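Local coordinates for D-glucosaminate-6-phosphate ammonia lyase (Salmonella typhimurium, PDB 7LCE), which is a pyridoxal-phosphate enzyme of the aminotransferase-like superfamily, related to L-seryl-tRNA selenium transferase, whose assembly contains eight copies of the chain, at residues Ile15-Lys20 against Phe341-Arg346; Asp289-Glu294 against Arg301-Val306; Gln316-Gln321 against Ala358-Ile363. All blocks are in the same frame, centred on the assembly; numbering follows the deposited sequence.

Contact 1 (Ile15-Lys20 against Phe341-Arg346)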
loop_
_atom_site.group_PDB
_atom_site.type_symbol
_atom_site.label_atom_id
_atom_site.label_comp_id
_atom_site.label_asym_id
_atom_site.label_seq_id
_atom_site.Cartn_x
_atom_site.Cartn_y
_atom_site.Cartn_z
ATOM N N ILE A 15 -18.243 -11.796 -55.512
ATOM C CA ILE A 15 -19.618 -12.280 -55.518
ATOM C C ILE A 15 -19.866 -12.958 -54.180
ATOM O O ILE A 15 -19.228 -13.970 -53.863
ATOM C CB ILE A 15 -19.884 -13.251 -56.677
ATOM C CG1 ILE A 15 -19.572 -12.588 -58.017
ATOM C CG2 ILE A 15 -21.328 -13.732 -56.645
ATOM C CD1 ILE A 15 -19.896 -13.461 -59.208
ATOM N N ASN A 16 -20.798 -12.415 -53.406
ATOM C CA ASN A 16 -21.054 -12.878 -52.051
ATOM C C ASN A 16 -22.235 -13.833 -52.061
ATOM O O ASN A 16 -23.350 -13.446 -52.425
ATOM C CB ASN A 16 -21.328 -11.703 -51.115
ATOM C CG ASN A 16 -21.356 -12.114 -49.656
ATOM O OD1 ASN A 16 -21.579 -13.282 -49.327
ATOM N ND2 ASN A 16 -21.137 -11.150 -48.769
ATOM N N ALA A 17 -21.995 -15.069 -51.626
ATOM C CA ALA A 17 -23.051 -16.063 -51.497
ATOM C C ALA A 17 -23.013 -16.748 -50.138
ATOM O O ALA A 17 -23.691 -17.764 -49.951
ATOM C CB ALA A 17 -22.956 -17.105 -52.616
ATOM N N CYS A 18 -22.236 -16.223 -49.190
ATOM C CA CYS A 18 -22.163 -16.766 -47.841
ATOM C C CYS A 18 -23.079 -16.035 -46.865
ATOM O O CYS A 18 -23.795 -16.676 -46.091
ATOM C CB CYS A 18 -20.714 -16.722 -47.339
ATOM S SG CYS A 18 -20.417 -17.675 -45.832
ATOM N N GLY A 19 -23.081 -14.711 -46.897
ATOM C CA GLY A 19 -23.889 -13.924 -45.990
ATOM C C GLY A 19 -23.236 -12.582 -45.720
ATOM O O GLY A 19 -22.314 -12.167 -46.414
ATOM N N LYS A 20 -23.736 -11.911 -44.680
ATOM C CA LYS A 20 -23.260 -10.576 -44.312
ATOM C C LYS A 20 -21.966 -10.733 -43.516
ATOM O O LYS A 20 -21.943 -10.735 -42.282
ATOM C CB LYS A 20 -24.330 -9.821 -43.533
ATOM C CG LYS A 20 -25.734 -9.976 -44.116
ATOM C CD LYS A 20 -26.005 -9.000 -45.256
ATOM C CE LYS A 20 -26.413 -7.633 -44.744
ATOM N NZ LYS A 20 -27.685 -7.695 -43.972
ATOM N N PHE A 341 -21.160 -27.518 -50.353
ATOM C CA PHE A 341 -21.106 -26.082 -50.121
ATOM C C PHE A 341 -22.401 -25.458 -50.617
ATOM O O PHE A 341 -23.042 -25.969 -51.538
ATOM C CB PHE A 341 -19.877 -25.426 -50.791
ATOM C CG PHE A 341 -19.929 -25.404 -52.294
ATOM C CD1 PHE A 341 -20.519 -24.348 -52.971
ATOM C CD2 PHE A 341 -19.358 -26.428 -53.030
ATOM C CE1 PHE A 341 -20.559 -24.328 -54.353
ATOM C CE2 PHE A 341 -19.394 -26.412 -54.412
ATOM C CZ PHE A 341 -19.994 -25.359 -55.074
ATOM N N SER A 342 -22.801 -24.363 -49.980
ATOM C CA SER A 342 -24.078 -23.735 -50.271
ATOM C C SER A 342 -23.888 -22.284 -50.692
ATOM O O SER A 342 -22.876 -21.647 -50.384
ATOM C CB SER A 342 -25.004 -23.801 -49.050
ATOM O OG SER A 342 -26.243 -23.169 -49.317
ATOM N N LEU A 343 -24.887 -21.770 -51.404
ATOM C CA LEU A 343 -24.895 -20.404 -51.912
ATOM C C LEU A 343 -26.129 -19.699 -51.369
ATOM O O LEU A 343 -27.257 -20.133 -51.626
ATOM C CB LEU A 343 -24.889 -20.357 -53.443
ATOM C CG LEU A 343 -23.746 -20.899 -54.309
ATOM C CD1 LEU A 343 -23.441 -22.361 -54.068
ATOM C CD2 LEU A 343 -24.092 -20.681 -55.773
ATOM N N ASP A 344 -25.914 -18.609 -50.635
ATOM C CA ASP A 344 -27.011 -17.831 -50.079
ATOM C C ASP A 344 -27.364 -16.739 -51.080
ATOM O O ASP A 344 -26.552 -15.824 -51.290
ATOM C CB ASP A 344 -26.617 -17.229 -48.738
ATOM C CG ASP A 344 -27.810 -16.744 -47.939
ATOM O OD1 ASP A 344 -28.850 -16.421 -48.550
ATOM O OD2 ASP A 344 -27.704 -16.683 -46.696
ATOM N N PRO A 345 -28.539 -16.782 -51.711
ATOM C CA PRO A 345 -28.839 -15.827 -52.788
ATOM C C PRO A 345 -29.140 -14.419 -52.307
ATOM O O PRO A 345 -29.278 -13.519 -53.145
ATOM C CB PRO A 345 -30.066 -16.445 -53.464
ATOM C CG PRO A 345 -30.752 -17.169 -52.346
ATOM C CD PRO A 345 -29.651 -17.720 -51.476
ATOM N N ARG A 346 -29.251 -14.197 -50.996
ATOM C CA ARG A 346 -29.648 -12.885 -50.497
ATOM C C ARG A 346 -28.602 -11.821 -50.816
ATOM O O ARG A 346 -28.953 -10.678 -51.131
ATOM C CB ARG A 346 -29.918 -12.971 -48.994
ATOM C CG ARG A 346 -31.054 -13.935 -48.654
ATOM C CD ARG A 346 -31.301 -14.058 -47.156
ATOM N NE ARG A 346 -30.293 -14.888 -46.504
ATOM C CZ ARG A 346 -30.199 -15.066 -45.195
ATOM N NH1 ARG A 346 -31.048 -14.497 -44.356
ATOM N NH2 ARG A 346 -29.232 -15.844 -44.714
#

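Contact 2 (Asp289-Glu294 against Arg301-Val306)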
loop_
_atom_site.group_PDB
_atom_site.type_symbol
_atom_site.label_atom_id
_atom_site.label_comp_id
_atom_site.label_asym_id
_atom_site.label_seq_id
_atom_site.Cartn_x
_atom_site.Cartn_y
_atom_site.Cartn_z
ATOM N N ASP A 289 -29.383 -28.698 -55.324
ATOM C CA ASP A 289 -30.793 -28.737 -54.967
ATOM C C ASP A 289 -31.069 -27.612 -53.982
ATOM O O ASP A 289 -30.169 -27.159 -53.270
ATOM C CB ASP A 289 -31.205 -30.077 -54.350
ATOM C CG ASP A 289 -30.442 -30.395 -53.080
ATOM O OD1 ASP A 289 -29.194 -30.427 -53.125
ATOM O OD2 ASP A 289 -31.095 -30.605 -52.035
ATOM N N ILE A 290 -32.313 -27.158 -53.962
ATOM C CA ILE A 290 -32.744 -26.078 -53.082
ATOM C C ILE A 290 -33.155 -26.645 -51.730
ATOM O O ILE A 290 -33.837 -27.674 -51.651
ATOM C CB ILE A 290 -33.891 -25.287 -53.734
ATOM C CG1 ILE A 290 -33.492 -24.887 -55.155
ATOM C CG2 ILE A 290 -34.247 -24.064 -52.903
ATOM C CD1 ILE A 290 -34.621 -24.316 -55.962
ATOM N N GLU A 291 -32.748 -25.960 -50.662
ATOM C CA GLU A 291 -33.019 -26.390 -49.295
ATOM C C GLU A 291 -33.413 -25.176 -48.467
ATOM O O GLU A 291 -32.689 -24.176 -48.446
ATOM C CB GLU A 291 -31.798 -27.084 -48.675
ATOM C CG GLU A 291 -32.066 -27.729 -47.322
ATOM C CD GLU A 291 -30.815 -27.850 -46.467
ATOM O OE1 GLU A 291 -29.809 -27.171 -46.772
ATOM O OE2 GLU A 291 -30.839 -28.625 -45.487
ATOM N N GLN A 292 -34.561 -25.265 -47.802
ATOM C CA GLN A 292 -35.012 -24.215 -46.903
ATOM C C GLN A 292 -34.283 -24.271 -45.562
ATOM O O GLN A 292 -33.758 -25.307 -45.147
ATOM C CB GLN A 292 -36.524 -24.310 -46.692
ATOM C CG GLN A 292 -37.182 -22.983 -46.351
ATOM C CD GLN A 292 -38.648 -23.129 -46.010
ATOM O OE1 GLN A 292 -39.268 -24.149 -46.310
ATOM N NE2 GLN A 292 -39.204 -22.120 -45.348
ATOM N N ASP A 293 -34.265 -23.124 -44.885
ATOM C CA ASP A 293 -33.639 -22.989 -43.576
ATOM C C ASP A 293 -34.385 -23.808 -42.522
ATOM O O ASP A 293 -35.612 -23.933 -42.555
ATOM C CB ASP A 293 -33.569 -21.520 -43.168
ATOM C CG ASP A 293 -32.703 -21.299 -41.943
ATOM O OD1 ASP A 293 -31.522 -21.703 -41.971
ATOM O OD2 ASP A 293 -33.206 -20.731 -40.950
ATOM N N GLU A 294 -33.612 -24.380 -41.591
ATOM C CA GLU A 294 -34.151 -25.282 -40.571
ATOM C C GLU A 294 -35.333 -24.683 -39.814
ATOM O O GLU A 294 -36.393 -25.310 -39.702
ATOM C CB GLU A 294 -33.044 -25.666 -39.588
ATOM C CG GLU A 294 -31.927 -26.494 -40.198
ATOM C CD GLU A 294 -32.361 -27.909 -40.531
ATOM O OE1 GLU A 294 -33.274 -28.431 -39.855
ATOM O OE2 GLU A 294 -31.789 -28.496 -41.474
ATOM N N ARG A 301 -31.865 -21.701 -50.093
ATOM C CA ARG A 301 -30.463 -21.714 -50.487
ATOM C C ARG A 301 -30.219 -22.851 -51.467
ATOM O O ARG A 301 -30.948 -23.846 -51.475
ATOM C CB ARG A 301 -29.532 -21.876 -49.276
ATOM C CG ARG A 301 -29.616 -20.758 -48.251
ATOM C CD ARG A 301 -28.699 -21.025 -47.064
ATOM N NE ARG A 301 -28.745 -19.951 -46.077
ATOM C CZ ARG A 301 -29.487 -19.972 -44.978
ATOM N NH1 ARG A 301 -30.273 -20.997 -44.693
ATOM N NH2 ARG A 301 -29.436 -18.938 -44.143
ATOM N N ILE A 302 -29.182 -22.696 -52.289
ATOM C CA ILE A 302 -28.818 -23.685 -53.299
ATOM C C ILE A 302 -27.686 -24.525 -52.725
ATOM O O ILE A 302 -26.525 -24.107 -52.709
ATOM C CB ILE A 302 -28.420 -23.043 -54.632
ATOM C CG1 ILE A 302 -29.557 -22.189 -55.193
ATOM C CG2 ILE A 302 -28.013 -24.112 -55.639
ATOM C CD1 ILE A 302 -29.130 -21.318 -56.354
ATOM N N ARG A 303 -28.031 -25.716 -52.250
ATOM C CA ARG A 303 -27.045 -26.652 -51.734
ATOM C C ARG A 303 -26.386 -27.383 -52.896
ATOM O O ARG A 303 -27.068 -28.003 -53.716
ATOM C CB ARG A 303 -27.712 -27.638 -50.777
ATOM C CG ARG A 303 -26.787 -28.682 -50.196
ATOM C CD ARG A 303 -27.534 -29.563 -49.211
ATOM N NE ARG A 303 -28.626 -30.290 -49.845
ATOM C CZ ARG A 303 -29.573 -30.939 -49.184
ATOM N NH1 ARG A 303 -29.590 -30.978 -47.862
ATOM N NH2 ARG A 303 -30.524 -31.571 -49.866
ATOM N N VAL A 304 -25.058 -27.319 -52.958
ATOM C CA VAL A 304 -24.286 -27.913 -54.044
ATOM C C VAL A 304 -23.441 -29.030 -53.454
ATOM O O VAL A 304 -22.615 -28.790 -52.563
ATOM C CB VAL A 304 -23.400 -26.875 -54.752
ATOM C CG1 VAL A 304 -22.681 -27.511 -55.930
ATOM C CG2 VAL A 304 -24.234 -25.691 -55.209
ATOM N N ARG A 305 -23.643 -30.244 -53.953
ATOM C CA ARG A 305 -22.910 -31.416 -53.500
ATOM C C ARG A 305 -21.917 -31.828 -54.578
ATOM O O ARG A 305 -22.269 -31.900 -55.760
ATOM C CB ARG A 305 -23.875 -32.561 -53.182
ATOM C CG ARG A 305 -23.226 -33.806 -52.601
ATOM C CD ARG A 305 -24.273 -34.774 -52.060
ATOM N NE ARG A 305 -25.062 -34.197 -50.976
ATOM C CZ ARG A 305 -26.288 -33.706 -51.114
ATOM N NH1 ARG A 305 -26.906 -33.707 -52.284
ATOM N NH2 ARG A 305 -26.909 -33.201 -50.053
ATOM N N VAL A 306 -20.682 -32.100 -54.166
ATOM C CA VAL A 306 -19.592 -32.413 -55.080
ATOM C C VAL A 306 -19.262 -33.891 -54.948
ATOM O O VAL A 306 -19.150 -34.411 -53.831
ATOM C CB VAL A 306 -18.354 -31.546 -54.792
ATOM C CG1 VAL A 306 -17.311 -31.732 -55.880
ATOM C CG2 VAL A 306 -18.751 -30.087 -54.664
#

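Contact 3 (Gln316-Gln321 against Ala358-Ile363)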
loop_
_atom_site.group_PDB
_atom_site.type_symbol
_atom_site.label_atom_id
_atom_site.label_comp_id
_atom_site.label_asym_id
_atom_site.label_seq_id
_atom_site.Cartn_x
_atom_site.Cartn_y
_atom_site.Cartn_z
ATOM N N GLN A 316 -13.990 -28.954 -50.663
ATOM C CA GLN A 316 -13.014 -27.974 -50.194
ATOM C C GLN A 316 -12.200 -27.417 -51.354
ATOM O O GLN A 316 -11.972 -26.205 -51.439
ATOM C CB GLN A 316 -12.093 -28.599 -49.147
ATOM C CG GLN A 316 -12.786 -29.005 -47.858
ATOM C CD GLN A 316 -11.804 -29.281 -46.735
ATOM O OE1 GLN A 316 -10.590 -29.180 -46.918
ATOM N NE2 GLN A 316 -12.325 -29.633 -45.564
ATOM N N ASP A 317 -11.764 -28.289 -52.266
ATOM C CA ASP A 317 -11.009 -27.833 -53.427
ATOM C C ASP A 317 -11.863 -26.946 -54.324
ATOM O O ASP A 317 -11.366 -25.971 -54.901
ATOM C CB ASP A 317 -10.475 -29.035 -54.208
ATOM C CG ASP A 317 -9.474 -29.856 -53.408
ATOM O OD1 ASP A 317 -9.087 -29.420 -52.304
ATOM O OD2 ASP A 317 -9.081 -30.944 -53.884
ATOM N N VAL A 318 -13.154 -27.261 -54.446
ATOM C CA VAL A 318 -14.039 -26.455 -55.283
ATOM C C VAL A 318 -14.268 -25.087 -54.655
ATOM O O VAL A 318 -14.215 -24.058 -55.339
ATOM C CB VAL A 318 -15.367 -27.194 -55.525
ATOM C CG1 VAL A 318 -16.318 -26.322 -56.329
ATOM C CG2 VAL A 318 -15.115 -28.510 -56.237
ATOM N N GLU A 319 -14.528 -25.051 -53.346
ATOM C CA GLU A 319 -14.775 -23.779 -52.677
ATOM C C GLU A 319 -13.551 -22.879 -52.748
ATOM O O GLU A 319 -13.676 -21.659 -52.904
ATOM C CB GLU A 319 -15.189 -24.019 -51.223
ATOM C CG GLU A 319 -15.920 -22.845 -50.581
ATOM C CD GLU A 319 -14.984 -21.787 -50.027
ATOM O OE1 GLU A 319 -13.800 -22.102 -49.782
ATOM O OE2 GLU A 319 -15.437 -20.637 -49.839
ATOM N N ALA A 320 -12.355 -23.465 -52.626
ATOM C CA ALA A 320 -11.132 -22.672 -52.695
ATOM C C ALA A 320 -10.948 -22.048 -54.073
ATOM O O ALA A 320 -10.554 -20.882 -54.186
ATOM C CB ALA A 320 -9.926 -23.536 -52.331
ATOM N N GLN A 321 -11.224 -22.807 -55.136
ATOM C CA GLN A 321 -11.096 -22.255 -56.479
ATOM C C GLN A 321 -12.177 -21.225 -56.786
ATOM O O GLN A 321 -11.982 -20.383 -57.670
ATOM C CB GLN A 321 -11.111 -23.374 -57.518
ATOM C CG GLN A 321 -9.881 -24.268 -57.450
ATOM C CD GLN A 321 -9.775 -25.210 -58.629
ATOM O OE1 GLN A 321 -10.410 -25.004 -59.663
ATOM N NE2 GLN A 321 -8.958 -26.247 -58.485
ATOM N N ALA A 358 -20.831 -20.328 -64.385
ATOM C CA ALA A 358 -19.746 -20.328 -65.360
ATOM C C ALA A 358 -18.417 -20.688 -64.708
ATOM O O ALA A 358 -17.639 -21.473 -65.264
ATOM C CB ALA A 358 -19.657 -18.965 -66.047
ATOM N N ARG A 359 -18.135 -20.124 -63.531
ATOM C CA ARG A 359 -16.899 -20.473 -62.839
ATOM C C ARG A 359 -16.912 -21.935 -62.412
ATOM O O ARG A 359 -15.883 -22.617 -62.477
ATOM C CB ARG A 359 -16.694 -19.568 -61.626
ATOM C CG ARG A 359 -15.428 -19.868 -60.836
ATOM C CD ARG A 359 -14.197 -19.368 -61.583
ATOM N NE ARG A 359 -12.955 -19.654 -60.873
ATOM C CZ ARG A 359 -12.082 -20.583 -61.237
ATOM N NH1 ARG A 359 -12.270 -21.320 -62.319
ATOM N NH2 ARG A 359 -10.988 -20.768 -60.505
ATOM N N LEU A 360 -18.073 -22.435 -61.980
ATOM C CA LEU A 360 -18.187 -23.850 -61.644
ATOM C C LEU A 360 -17.951 -24.715 -62.872
ATOM O O LEU A 360 -17.304 -25.765 -62.789
ATOM C CB LEU A 360 -19.557 -24.146 -61.036
ATOM C CG LEU A 360 -19.803 -23.693 -59.598
ATOM C CD1 LEU A 360 -21.245 -23.973 -59.200
ATOM C CD2 LEU A 360 -18.836 -24.381 -58.650
ATOM N N ARG A 361 -18.469 -24.286 -64.022
ATOM C CA ARG A 361 -18.236 -25.029 -65.254
ATOM C C ARG A 361 -16.763 -24.982 -65.647
ATOM O O ARG A 361 -16.196 -25.996 -66.071
ATOM C CB ARG A 361 -19.108 -24.462 -66.374
ATOM C CG ARG A 361 -19.226 -25.358 -67.592
ATOM C CD ARG A 361 -20.207 -24.789 -68.608
ATOM N NE ARG A 361 -21.557 -24.631 -68.080
ATOM C CZ ARG A 361 -22.124 -23.459 -67.824
ATOM N NH1 ARG A 361 -21.471 -22.321 -68.003
ATOM N NH2 ARG A 361 -23.378 -23.427 -67.380
ATOM N N GLU A 362 -16.126 -23.814 -65.505
ATOM C CA GLU A 362 -14.704 -23.697 -65.821
ATOM C C GLU A 362 -13.853 -24.561 -64.897
ATOM O O GLU A 362 -12.887 -25.190 -65.343
ATOM C CB GLU A 362 -14.262 -22.235 -65.736
ATOM C CG GLU A 362 -12.813 -22.006 -66.145
ATOM C CD GLU A 362 -12.384 -20.557 -66.008
ATOM O OE1 GLU A 362 -13.049 -19.802 -65.265
ATOM O OE2 GLU A 362 -11.386 -20.171 -66.653
ATOM N N ILE A 363 -14.196 -24.602 -63.606
ATOM C CA ILE A 363 -13.461 -25.446 -62.666
ATOM C C ILE A 363 -13.589 -26.910 -63.062
ATOM O O ILE A 363 -12.640 -27.694 -62.927
ATOM C CB ILE A 363 -13.959 -25.201 -61.228
ATOM C CG1 ILE A 363 -13.522 -23.823 -60.735
ATOM C CG2 ILE A 363 -13.450 -26.281 -60.283
ATOM C CD1 ILE A 363 -14.218 -23.382 -59.469
#

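Contact 1 (Ile15-Lys20 against Phe341-Arg346)
The contact joins the Asx turn leaving strand 13-17, headed by Asn16, to the end of strand 340-343, with Ala17 lying beside Leu343 and Asp344. The one hydrogen bond across the gap runs from Asp344 N to Ala17 O; it is modelled at 2.5 Å, a length not to be pressed at this resolution. The same carbonyl oxygen also receives a CA-H...O contact from Leu343 CA at 3.5 Å. The small side chain of Ala17 suits this close passage, its CB resting 3.9 Å from Leu343 CB.

Asn16 shapes the turn with both ends of its amide. Asn16 OD1 accepts from Cys18 N at 3.0 Å, nearly along the C=O axis, and also from Gly19 N; Asn16 ND2 returns a bond to Gly19 O at 2.8 Å. With phi 151°, a side chain at Gly19 would collide with the carbonyl oxygen of Cys18, which is why glycine suits the place.

Asp344 CB faces Ala17 O at 3.2 Å, and chi1 (-164°) sets CG beside the carbonyl carbon of Asp344. Arg346 grips the carboxylate side-on. Arg346 NE reaches Asp344 OD1 at 2.9 Å and Arg346 NH2 reaches Asp344 OD2 at 2.6 Å, the latter in the guanidinium plane and on the syn lone pair. These paired bonds fix the rotation of the carboxylate.

Lys20 continues toward the active site, where NZ bonds to backbone O of the pyridoxal-phosphate-modified Lys213 and to Asn216. Ile15 and Leu343 pack on helix 352-365, strand 327-331 pairs with strand 13-17, and strand 300-306 flanks strand 340-343.

Contact 2 (Asp289-Glu294 against Arg301-Val306)
Arg303 faces Asp289 across the hairpin and reaches its carboxylate, and every part of its side chain meets the facing strand. Arg303 CB starts 3.5 Å from Asp289 O. A chi1 of 179° puts Arg303 CG anti to the backbone N, 4.2 Å from Asp289 OD1, and Arg303 CD comes 4.1 Å from Glu291 OE1. A bend at chi3 (62°) then places Arg303 NE, which gives a weak hydrogen bond to Asp289 OD1 at 3.3 Å. Arg303 CZ lies near Asp289 OD2, and at the tip NH2 forms a salt bridge with that oxygen, modelled so short that its length is doubtful. Arg303 NH1 faces the other acid: Glu291 OE2 lies 3.6 Å away but well out of the guanidinium plane, so charge attraction alone joins the two, while Glu291 CG packs over one face of the group. A long, flexible arginine suits a position between two acids.

The strands beneath form an antiparallel beta hairpin, 286-292 with 300-306. Asp289 with Arg303 and Glu291 with Arg301 are hydrogen-bonded pairs, each with two backbone bonds, and Ile290 with Ile302 is the non-hydrogen-bonded pair between them. Alternation puts the charged side chains on one face and both isoleucines on the other, where they pack against helix 270-282.

Asp293, just beyond its strand, lies side by side with Arg301, pointing the same way. Arg301 NH1 donates to Asp293 OD1 at 3.1 Å, meeting it from above the carboxylate plane, and OD2 has a second partner in Arg297. A bound calcium ion lies about 4 Å from the side chain of Asp289, and Arg305 NH2 sits 3.4 Å above the plane of the Arg303 guanidinium, offset toward its rim.

Contact 3 (Gln316-Gln321 against Ala358-Ile363)
Val318 and Leu360 meet on the buried side of this helix pair, where Val318 CG1 lies 3.9 Å from Leu360 CD2 and the two side chains cross at about a right angle. CG1 is put there by a chi1 of 177°, anti to the backbone N. Branched aliphatic residues suit the position, since they present methyl groups without any polar atom to satisfy. Ile363 extends the apolar patch: its CD1 lies 3.7 Å from Gln321 CB and also approaches the backbone O of Val318. Leu322, from the same helix as Val318, touches Leu360 and Ile363, and Phe341 of strand 340-343 lies against both Val318 and Leu360.

Against this buried apolar packing stands a polar, partly exposed side, whose cross-helix hydrogen bond is weak. The extended chain of Gln321 carries OE1 past Ile363, 3.4 Å from CG2 and 3.5 Å from CG1. Arg359 bends at chi2 (74°), which turns CD out of the extended line, and its guanidinium ends beside the last residue of the facing segment. Arg359 NH2 gives the weak hydrogen bond to Gln321 O at 3.0 Å; the long chain of arginine lets the guanidinium reach that facing carbonyl. Ile363 CG1 stands 3.2 Å above one face of the Arg359 guanidinium, offset toward its rim, and Arg359 NH1 forms a salt bridge with Glu362 OE1 one turn along its own helix at 3.4 Å.

The segment axes come no closer than 10.6 Å and make an angle of 124°. No backbone-to-backbone contact is made; side chains span the gap, some ending on backbone oxygens. Two steeply crossing helices packed on the antiparallel sheet are consistent with the C-terminal small domain of fold-type I pyridoxal-phosphate enzymes.

Overall arrangement
The three contacts lie on one side of the chain's centre, within the smaller alpha/beta part of the molecule. Contacts 1 and 2 share the antiparallel sheet: strand 340-343 borders strand 300-306, and their centres are 11 Å apart. Contact 3 sets its helices against that sheet, about 15 Å from contact 1 and 17 Å from contact 2 between centres, with Phe341 and Val306 both reaching Val318. Along the chain, contact 2 is a local hairpin nested within the long loop closed by contact 1, whereas contacts 1 and 3 alternate. Contact 1 thereby ties the N-terminal strand and, through Lys20, the neighbourhood of the cofactor lysine into this C-terminal unit.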